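PDB 6M7Z: bradyzoite pseudokinase 1 from Toxoplasma gondii, which regulates the membrane ultrastructure of the parasitophorous vacuole as a divergent, atypical kinase without a glycine-rich loop. Local coordinates for residues 127-136 and 172-183; 142-152 and 306-314. All coordinates share one frame; numbering follows the deposited sequence.

In the fold
Both contacts lie in and around the C-lobe of a kinase fold, their centres 11 Å apart. Contact 1 joins the linker between the lobes, with the start of helix 133-138, to strand 175-177 and the segment that corresponds to the end of the catalytic loop in kinases. This is the edge of the cleft that holds the nucleotide in typical kinases. A 1,2-ethanediol, probably from the crystallisation liquor, comes within about 4 Å of Gly-134 (nearest atoms). Contact 2 packs the C-terminal tail on helix 146-161, the next helix in the chain. The two meet where Asp-180 O lies 2.8 Å from Arg-310 NE, and where Val-177 and Val-183 touch Phe-312.

Contact 1: residues 127-136 and 172-183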
loop_
_atom_site.group_PDB
_atom_site.type_symbol
_atom_site.label_atom_id
_atom_site.label_comp_id
_atom_site.label_asym_id
_atom_site.label_seq_id
_atom_site.Cartn_x
_atom_site.Cartn_y
_atom_site.Cartn_z
ATOM N N PRO A 127 -7.259 -3.653 6.931
ATOM C CA PRO A 127 -8.556 -2.996 6.925
ATOM C C PRO A 127 -9.090 -3.085 5.489
ATOM O O PRO A 127 -8.303 -3.025 4.533
ATOM C CB PRO A 127 -8.273 -1.545 7.323
ATOM C CG PRO A 127 -6.862 -1.532 7.859
ATOM C CD PRO A 127 -6.159 -2.742 7.285
ATOM N N LEU A 128 -10.404 -3.269 5.342
ATOM C CA LEU A 128 -10.996 -3.312 4.028
ATOM C C LEU A 128 -11.055 -1.888 3.494
ATOM O O LEU A 128 -11.725 -1.037 4.065
ATOM C CB LEU A 128 -12.387 -3.925 4.113
ATOM C CG LEU A 128 -13.152 -3.965 2.801
ATOM C CD1 LEU A 128 -12.331 -4.648 1.697
ATOM C CD2 LEU A 128 -14.501 -4.649 3.036
ATOM N N SER A 129 -10.315 -1.623 2.414
ATOM C CA SER A 129 -10.187 -0.274 1.881
ATOM C C SER A 129 -11.461 0.093 1.109
ATOM O O SER A 129 -12.183 -0.787 0.623
ATOM C CB SER A 129 -8.955 -0.153 1.023
ATOM O OG SER A 129 -9.244 -0.425 -0.347
ATOM N N LYS A 130 -11.715 1.400 1.010
ATOM C CA LYS A 130 -12.823 1.934 0.225
ATOM C C LYS A 130 -12.536 1.784 -1.268
ATOM O O LYS A 130 -13.471 1.766 -2.049
ATOM C CB LYS A 130 -13.065 3.410 0.554
ATOM C CG LYS A 130 -13.710 3.670 1.905
ATOM C CD LYS A 130 -15.255 3.526 1.891
ATOM C CE LYS A 130 -15.832 2.970 3.179
ATOM N NZ LYS A 130 -16.990 2.072 2.938
ATOM N N GLY A 131 -11.252 1.710 -1.643
ATOM C CA GLY A 131 -10.855 1.473 -3.011
ATOM C C GLY A 131 -9.398 1.817 -3.241
ATOM O O GLY A 131 -8.741 2.450 -2.380
ATOM N N LEU A 132 -8.882 1.352 -4.384
ATOM C CA LEU A 132 -7.566 1.712 -4.864
ATOM C C LEU A 132 -7.683 3.039 -5.615
ATOM O O LEU A 132 -8.679 3.272 -6.277
ATOM C CB LEU A 132 -7.059 0.583 -5.770
ATOM C CG LEU A 132 -7.042 -0.812 -5.138
ATOM C CD1 LEU A 132 -6.406 -1.818 -6.076
ATOM C CD2 LEU A 132 -6.299 -0.812 -3.800
ATOM N N VAL A 133 -6.670 3.904 -5.499
ATOM C CA VAL A 133 -6.797 5.280 -5.957
ATOM C C VAL A 133 -6.997 5.313 -7.481
ATOM O O VAL A 133 -7.820 6.071 -7.985
ATOM C CB VAL A 133 -5.572 6.110 -5.537
ATOM C CG1 VAL A 133 -5.567 7.487 -6.212
ATOM C CG2 VAL A 133 -5.524 6.266 -4.025
ATOM N N GLY A 134 -6.215 4.499 -8.216
ATOM C CA GLY A 134 -6.327 4.460 -9.675
ATOM C C GLY A 134 -7.736 4.085 -10.124
ATOM O O GLY A 134 -8.357 4.776 -10.928
ATOM N N ASP A 135 -8.251 2.979 -9.572
ATOM C CA ASP A 135 -9.601 2.508 -9.867
ATOM C C ASP A 135 -10.643 3.574 -9.515
ATOM O O ASP A 135 -11.567 3.791 -10.270
ATOM C CB ASP A 135 -9.918 1.216 -9.116
ATOM C CG ASP A 135 -9.091 0.033 -9.589
ATOM O OD1 ASP A 135 -8.448 0.146 -10.675
ATOM O OD2 ASP A 135 -9.063 -0.983 -8.850
ATOM N N MET A 136 -10.502 4.216 -8.357
ATOM C CA MET A 136 -11.482 5.186 -7.922
ATOM C C MET A 136 -11.561 6.362 -8.904
ATOM O O MET A 136 -12.665 6.804 -9.245
ATOM C CB MET A 136 -11.136 5.723 -6.536
ATOM C CG MET A 136 -11.456 4.765 -5.438
ATOM S SD MET A 136 -10.783 5.364 -3.887
ATOM C CE MET A 136 -12.091 6.487 -3.384
ATOM N N LEU A 172 -0.530 4.145 -9.345
ATOM C CA LEU A 172 -1.655 4.730 -8.649
ATOM C C LEU A 172 -2.329 3.718 -7.732
ATOM O O LEU A 172 -2.729 4.070 -6.626
ATOM C CB LEU A 172 -2.666 5.291 -9.646
ATOM C CG LEU A 172 -2.380 6.720 -10.090
ATOM C CD1 LEU A 172 -3.460 7.164 -11.048
ATOM C CD2 LEU A 172 -2.310 7.665 -8.906
ATOM N N ASN A 173 -2.466 2.477 -8.189
ATOM C CA ASN A 173 -3.200 1.438 -7.415
ATOM C C ASN A 173 -2.341 0.885 -6.264
ATOM O O ASN A 173 -2.830 0.057 -5.502
ATOM C CB ASN A 173 -3.742 0.328 -8.317
ATOM C CG ASN A 173 -5.011 0.718 -9.056
ATOM O OD1 ASN A 173 -5.709 1.679 -8.704
ATOM N ND2 ASN A 173 -5.324 -0.033 -10.097
ATOM N N SER A 174 -1.098 1.351 -6.114
ATOM C CA SER A 174 -0.317 1.074 -4.930
ATOM C C SER A 174 -0.945 1.777 -3.726
ATOM O O SER A 174 -0.753 1.351 -2.612
ATOM C CB SER A 174 1.123 1.501 -5.093
ATOM O OG SER A 174 1.766 0.803 -6.143
ATOM N N PHE A 175 -1.671 2.865 -3.984
ATOM C CA PHE A 175 -2.279 3.701 -2.984
ATOM C C PHE A 175 -3.741 3.288 -2.816
ATOM O O PHE A 175 -4.432 3.000 -3.798
ATOM C CB PHE A 175 -2.142 5.175 -3.374
ATOM C CG PHE A 175 -0.712 5.665 -3.432
ATOM C CD1 PHE A 175 -0.075 6.155 -2.304
ATOM C CD2 PHE A 175 0.007 5.614 -4.613
ATOM C CE1 PHE A 175 1.238 6.594 -2.363
ATOM C CE2 PHE A 175 1.324 6.040 -4.671
ATOM C CZ PHE A 175 1.938 6.532 -3.552
ATOM N N SER A 176 -4.203 3.264 -1.563
ATOM C CA SER A 176 -5.595 2.945 -1.273
ATOM C C SER A 176 -6.146 3.893 -0.196
ATOM O O SER A 176 -5.406 4.553 0.521
ATOM C CB SER A 176 -5.755 1.503 -0.905
ATOM O OG SER A 176 -5.175 1.213 0.354
ATOM N N VAL A 177 -7.471 3.974 -0.136
ATOM C CA VAL A 177 -8.155 4.880 0.744
ATOM C C VAL A 177 -8.781 4.046 1.859
ATOM O O VAL A 177 -9.610 3.189 1.583
ATOM C CB VAL A 177 -9.229 5.688 -0.010
ATOM C CG1 VAL A 177 -9.935 6.662 0.928
ATOM C CG2 VAL A 177 -8.652 6.417 -1.219
ATOM N N LEU A 178 -8.362 4.288 3.108
ATOM C CA LEU A 178 -8.902 3.545 4.243
ATOM C C LEU A 178 -10.299 4.080 4.551
ATOM O O LEU A 178 -10.688 5.162 4.093
ATOM C CB LEU A 178 -7.961 3.680 5.443
ATOM C CG LEU A 178 -6.562 3.075 5.258
ATOM C CD1 LEU A 178 -5.739 3.207 6.531
ATOM C CD2 LEU A 178 -6.653 1.619 4.829
ATOM N N PRO A 179 -11.136 3.321 5.304
ATOM C CA PRO A 179 -12.466 3.801 5.681
ATOM C C PRO A 179 -12.467 5.197 6.331
ATOM O O PRO A 179 -13.363 5.980 6.038
ATOM C CB PRO A 179 -12.983 2.717 6.616
ATOM C CG PRO A 179 -12.288 1.473 6.116
ATOM C CD PRO A 179 -10.894 1.941 5.747
ATOM N N ASP A 180 -11.452 5.540 7.132
ATOM C CA ASP A 180 -11.451 6.865 7.765
ATOM C C ASP A 180 -11.007 7.967 6.778
ATOM O O ASP A 180 -10.976 9.146 7.151
ATOM C CB ASP A 180 -10.645 6.864 9.070
ATOM C CG ASP A 180 -9.147 6.700 8.900
ATOM O OD1 ASP A 180 -8.685 6.617 7.720
ATOM O OD2 ASP A 180 -8.460 6.645 9.954
ATOM N N GLY A 181 -10.646 7.598 5.539
ATOM C CA GLY A 181 -10.288 8.565 4.475
ATOM C C GLY A 181 -8.787 8.815 4.343
ATOM O O GLY A 181 -8.373 9.580 3.450
ATOM N N THR A 182 -7.965 8.207 5.215
ATOM C CA THR A 182 -6.507 8.250 5.085
ATOM C C THR A 182 -6.107 7.545 3.784
ATOM O O THR A 182 -6.646 6.482 3.478
ATOM C CB THR A 182 -5.805 7.548 6.257
ATOM O OG1 THR A 182 -6.379 7.978 7.486
ATOM C CG2 THR A 182 -4.316 7.813 6.307
ATOM N N VAL A 183 -5.179 8.146 3.031
ATOM C CA VAL A 183 -4.618 7.529 1.837
ATOM C C VAL A 183 -3.243 6.973 2.202
ATOM O O VAL A 183 -2.393 7.709 2.662
ATOM C CB VAL A 183 -4.534 8.529 0.673
ATOM C CG1 VAL A 183 -3.815 7.950 -0.526
ATOM C CG2 VAL A 183 -5.908 9.034 0.285
#
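The hinge of the kinase fold, running into helix 133-138, is tied here to strand 175-177 and the segment that corresponds to the end of the catalytic loop in kinases, by pairs such as Lys-130 with Val-177 and Asp-135 with Asn-173. Three backbone hydrogen bonds join the two in a short, irregular antiparallel pairing: Lys-130 N to Val-177 O (2.8 Å), Val-177 N to Gly-131 O (3.0 Å) and Val-133 N to Phe-175 O (3.0 Å). Beyond it, with CG anti to the carbonyl carbon (chi1 -79°), the Asn-173 amide is carried across to the amino end of the helix. OD1 accepts from Asp-135 N (3.0 Å) in its own carbonyl plane, on a lone pair, and Gly-134 N lies 2.9 Å from the same OD1. ND2 gives a bond to Asp-135 OD1 (3.2 Å) from above the carboxylate, whose plane stands 70° from that of the amide. Apolar contacts accompany these bonds. Val-133 points CG2 at Phe-175 CB (3.6 Å) and also touches Val-177 and Val-183, and Met-136 lays SD on Val-177 CG2 (3.6 Å) as the two side chains cross at about a right angle. At the far end, Pro-179 CG sits against Leu-128 O. Bonded through both ends of its amide, Asn-173 is fixed in rotation, and the amino end of the helix would probably polarise its carbonyl.

Contact 2: residues 142-152 and 306-314; sequences SHPDVQVLAAN and EGKARPFRY
Pro-311 lies against the first turns of helix 146-161, its ring meeting Leu-149 CB through CB (4.0 Å) and, at about a right angle, Val-148 CG1 through CG (4.0 Å). The same Val-148 methyl, held anti to the backbone N (chi1 175°), also touches Ala-309 CB (3.8 Å), which extends the apolar strip along the tail. Next to it comes the ring of Phe-312. Pro-144 CB stands over one face in a CH-pi contact, 4.0 Å from the ring centroid and offset toward the rim; Ser-142 CB approaches CD1 obliquely (3.6 Å), and Leu-149 CD1 comes near CE2. Val-183, of strand 183-185, touches Leu-149, Pro-311 and Phe-312. At the polar edge, Asp-145 N donates to Pro-311 O (2.9 Å) in the carbonyl plane, while OD1 of the same aspartate takes weak capping bonds from Gln-147 N and Val-148 N. Arg-310 NH1 donates hydrogen bonds to Gly-307 O and Ala-309 O, both in its guanidinium plane, linking the Schellman glycine after helix 301-306 to the chain that follows. The whole is an N-capped C-lobe helix of the kinase fold, overlaid at its start by the C-terminal tail.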
loop_
_atom_site.group_PDB
_atom_site.type_symbol
_atom_site.label_atom_id
_atom_site.label_comp_id
_atom_site.label_asym_id
_atom_site.label_seq_id
_atom_site.Cartn_x
_atom_site.Cartn_y
_atom_site.Cartn_z
ATOM N N SER A 142 -14.722 9.642 -7.543
ATOM C CA SER A 142 -14.217 10.605 -6.584
ATOM C C SER A 142 -13.428 11.688 -7.307
ATOM O O SER A 142 -12.743 11.425 -8.281
ATOM C CB SER A 142 -13.397 9.903 -5.549
ATOM O OG SER A 142 -14.205 9.045 -4.760
ATOM N N HIS A 143 -13.591 12.916 -6.826
ATOM C CA HIS A 143 -12.892 14.078 -7.376
ATOM C C HIS A 143 -12.088 14.683 -6.233
ATOM O O HIS A 143 -12.590 15.482 -5.455
ATOM C CB HIS A 143 -13.856 15.060 -8.068
ATOM C CG HIS A 143 -14.625 14.477 -9.212
ATOM N ND1 HIS A 143 -15.897 13.980 -9.032
ATOM C CD2 HIS A 143 -14.304 14.223 -10.505
ATOM C CE1 HIS A 143 -16.343 13.473 -10.166
ATOM N NE2 HIS A 143 -15.376 13.584 -11.075
ATOM N N PRO A 144 -10.814 14.279 -6.066
ATOM C CA PRO A 144 -10.012 14.719 -4.928
ATOM C C PRO A 144 -9.364 16.093 -5.148
ATOM O O PRO A 144 -9.303 16.603 -6.282
ATOM C CB PRO A 144 -8.897 13.675 -4.899
ATOM C CG PRO A 144 -8.676 13.366 -6.369
ATOM C CD PRO A 144 -10.065 13.406 -6.978
ATOM N N ASP A 145 -8.866 16.666 -4.053
ATOM C CA ASP A 145 -7.914 17.752 -4.096
ATOM C C ASP A 145 -6.586 17.168 -4.616
ATOM O O ASP A 145 -5.911 16.398 -3.926
ATOM C CB ASP A 145 -7.820 18.400 -2.711
ATOM C CG ASP A 145 -6.915 19.609 -2.617
ATOM O OD1 ASP A 145 -5.973 19.697 -3.416
ATOM O OD2 ASP A 145 -7.160 20.452 -1.721
ATOM N N VAL A 146 -6.231 17.539 -5.851
ATOM C CA VAL A 146 -5.063 17.018 -6.559
ATOM C C VAL A 146 -3.776 17.361 -5.790
ATOM O O VAL A 146 -2.854 16.552 -5.694
ATOM C CB VAL A 146 -5.020 17.562 -7.995
ATOM C CG1 VAL A 146 -3.703 17.267 -8.687
ATOM C CG2 VAL A 146 -6.173 17.002 -8.804
ATOM N N GLN A 147 -3.710 18.588 -5.281
ATOM C CA GLN A 147 -2.529 19.090 -4.606
ATOM C C GLN A 147 -2.234 18.222 -3.372
ATOM O O GLN A 147 -1.098 17.811 -3.145
ATOM C CB GLN A 147 -2.761 20.552 -4.223
ATOM C CG GLN A 147 -1.581 21.196 -3.518
ATOM C CD GLN A 147 -1.952 22.465 -2.794
ATOM O OE1 GLN A 147 -3.092 22.652 -2.364
ATOM N NE2 GLN A 147 -0.985 23.359 -2.687
ATOM N N VAL A 148 -3.278 17.951 -2.588
ATOM C CA VAL A 148 -3.140 17.260 -1.311
ATOM C C VAL A 148 -2.879 15.770 -1.559
ATOM O O VAL A 148 -2.099 15.157 -0.828
ATOM C CB VAL A 148 -4.375 17.485 -0.416
ATOM C CG1 VAL A 148 -4.302 16.663 0.869
ATOM C CG2 VAL A 148 -4.548 18.966 -0.086
ATOM N N LEU A 149 -3.520 15.199 -2.587
ATOM C CA LEU A 149 -3.342 13.779 -2.911
ATOM C C LEU A 149 -1.888 13.532 -3.313
ATOM O O LEU A 149 -1.242 12.601 -2.822
ATOM C CB LEU A 149 -4.292 13.367 -4.039
ATOM C CG LEU A 149 -4.164 11.913 -4.502
ATOM C CD1 LEU A 149 -4.316 10.942 -3.348
ATOM C CD2 LEU A 149 -5.217 11.607 -5.541
ATOM N N ALA A 150 -1.377 14.396 -4.188
ATOM C CA ALA A 150 -0.007 14.295 -4.675
ATOM C C ALA A 150 0.974 14.406 -3.505
ATOM O O ALA A 150 1.947 13.679 -3.445
ATOM C CB ALA A 150 0.246 15.354 -5.714
ATOM N N ALA A 151 0.685 15.314 -2.569
ATOM C CA ALA A 151 1.555 15.544 -1.416
ATOM C C ALA A 151 1.507 14.315 -0.484
ATOM O O ALA A 151 2.536 13.893 0.030
ATOM C CB ALA A 151 1.147 16.811 -0.702
ATOM N N ASN A 152 0.297 13.770 -0.288
ATOM C CA ASN A 152 0.038 12.542 0.493
ATOM C C ASN A 152 0.885 11.389 -0.091
ATOM O O ASN A 152 1.532 10.632 0.642
ATOM C CB ASN A 152 -1.475 12.280 0.538
ATOM C CG ASN A 152 -1.931 11.265 1.577
ATOM O OD1 ASN A 152 -1.258 10.263 1.825
ATOM N ND2 ASN A 152 -3.098 11.492 2.171
ATOM N N GLU A 306 1.659 12.880 9.436
ATOM C CA GLU A 306 1.001 12.363 10.641
ATOM C C GLU A 306 -0.310 11.670 10.268
ATOM O O GLU A 306 -0.915 11.003 11.107
ATOM C CB GLU A 306 0.720 13.468 11.663
ATOM C CG GLU A 306 1.950 13.970 12.416
ATOM C CD GLU A 306 3.017 12.947 12.791
ATOM O OE1 GLU A 306 4.206 13.187 12.469
ATOM O OE2 GLU A 306 2.666 11.914 13.408
ATOM N N GLY A 307 -0.759 11.854 9.022
ATOM C CA GLY A 307 -1.866 11.076 8.470
ATOM C C GLY A 307 -3.205 11.770 8.627
ATOM O O GLY A 307 -4.247 11.104 8.687
ATOM N N LYS A 308 -3.175 13.112 8.632
ATOM C CA LYS A 308 -4.343 13.933 8.901
ATOM C C LYS A 308 -4.962 14.450 7.598
ATOM O O LYS A 308 -6.071 14.973 7.640
ATOM C CB LYS A 308 -3.966 15.061 9.868
ATOM C CG LYS A 308 -4.042 14.635 11.331
ATOM C CD LYS A 308 -3.154 15.408 12.289
ATOM C CE LYS A 308 -3.003 14.675 13.604
ATOM N NZ LYS A 308 -1.862 15.191 14.394
ATOM N N ALA A 309 -4.272 14.278 6.464
ATOM C CA ALA A 309 -4.813 14.698 5.182
ATOM C C ALA A 309 -6.003 13.807 4.796
ATOM O O ALA A 309 -6.038 12.618 5.100
ATOM C CB ALA A 309 -3.752 14.693 4.115
ATOM N N ARG A 310 -6.986 14.425 4.131
ATOM C CA ARG A 310 -8.182 13.761 3.653
ATOM C C ARG A 310 -8.460 14.308 2.254
ATOM O O ARG A 310 -9.383 15.096 2.042
ATOM C CB ARG A 310 -9.338 13.984 4.630
ATOM C CG ARG A 310 -9.137 13.363 6.012
ATOM C CD ARG A 310 -9.170 11.849 5.985
ATOM N NE ARG A 310 -9.080 11.243 7.307
ATOM C CZ ARG A 310 -7.956 11.119 8.007
ATOM N NH1 ARG A 310 -6.804 11.545 7.509
ATOM N NH2 ARG A 310 -7.991 10.558 9.204
ATOM N N PRO A 311 -7.665 13.893 1.245
ATOM C CA PRO A 311 -7.775 14.440 -0.104
ATOM C C PRO A 311 -9.138 14.211 -0.786
ATOM O O PRO A 311 -9.444 14.906 -1.759
ATOM C CB PRO A 311 -6.704 13.690 -0.921
ATOM C CG PRO A 311 -5.815 12.996 0.103
ATOM C CD PRO A 311 -6.656 12.830 1.344
ATOM N N PHE A 312 -9.923 13.238 -0.288
ATOM C CA PHE A 312 -11.177 12.811 -0.909
ATOM C C PHE A 312 -12.410 13.322 -0.148
ATOM O O PHE A 312 -13.519 12.988 -0.536
ATOM C CB PHE A 312 -11.231 11.285 -1.033
ATOM C CG PHE A 312 -10.294 10.705 -2.061
ATOM C CD1 PHE A 312 -10.635 10.692 -3.403
ATOM C CD2 PHE A 312 -9.064 10.170 -1.690
ATOM C CE1 PHE A 312 -9.764 10.181 -4.353
ATOM C CE2 PHE A 312 -8.192 9.672 -2.642
ATOM C CZ PHE A 312 -8.551 9.665 -3.963
ATOM N N ARG A 313 -12.233 14.163 0.886
ATOM C CA ARG A 313 -13.355 14.915 1.503
ATOM C C ARG A 313 -13.667 16.167 0.665
ATOM O O ARG A 313 -12.763 16.753 0.091
ATOM C CB ARG A 313 -13.003 15.321 2.940
ATOM C CG ARG A 313 -13.757 14.544 4.007
ATOM C CD ARG A 313 -13.236 14.846 5.405
ATOM N NE ARG A 313 -14.149 14.460 6.476
ATOM C CZ ARG A 313 -13.788 14.199 7.734
ATOM N NH1 ARG A 313 -12.509 14.103 8.058
ATOM N NH2 ARG A 313 -14.711 14.026 8.663
ATOM N N TYR A 314 -14.945 16.572 0.602
ATOM C CA TYR A 314 -15.306 17.968 0.249
ATOM C C TYR A 314 -16.079 18.597 1.409
ATOM O O TYR A 314 -15.520 19.326 2.216
ATOM C CB TYR A 314 -16.168 18.055 -1.014
ATOM C CG TYR A 314 -17.399 17.187 -0.993
ATOM C CD1 TYR A 314 -18.445 17.429 -0.113
ATOM C CD2 TYR A 314 -17.533 16.120 -1.873
ATOM C CE1 TYR A 314 -19.581 16.634 -0.098
ATOM C CE2 TYR A 314 -18.662 15.314 -1.871
ATOM C CZ TYR A 314 -19.688 15.569 -0.978
ATOM O OH TYR A 314 -20.795 14.771 -0.977
#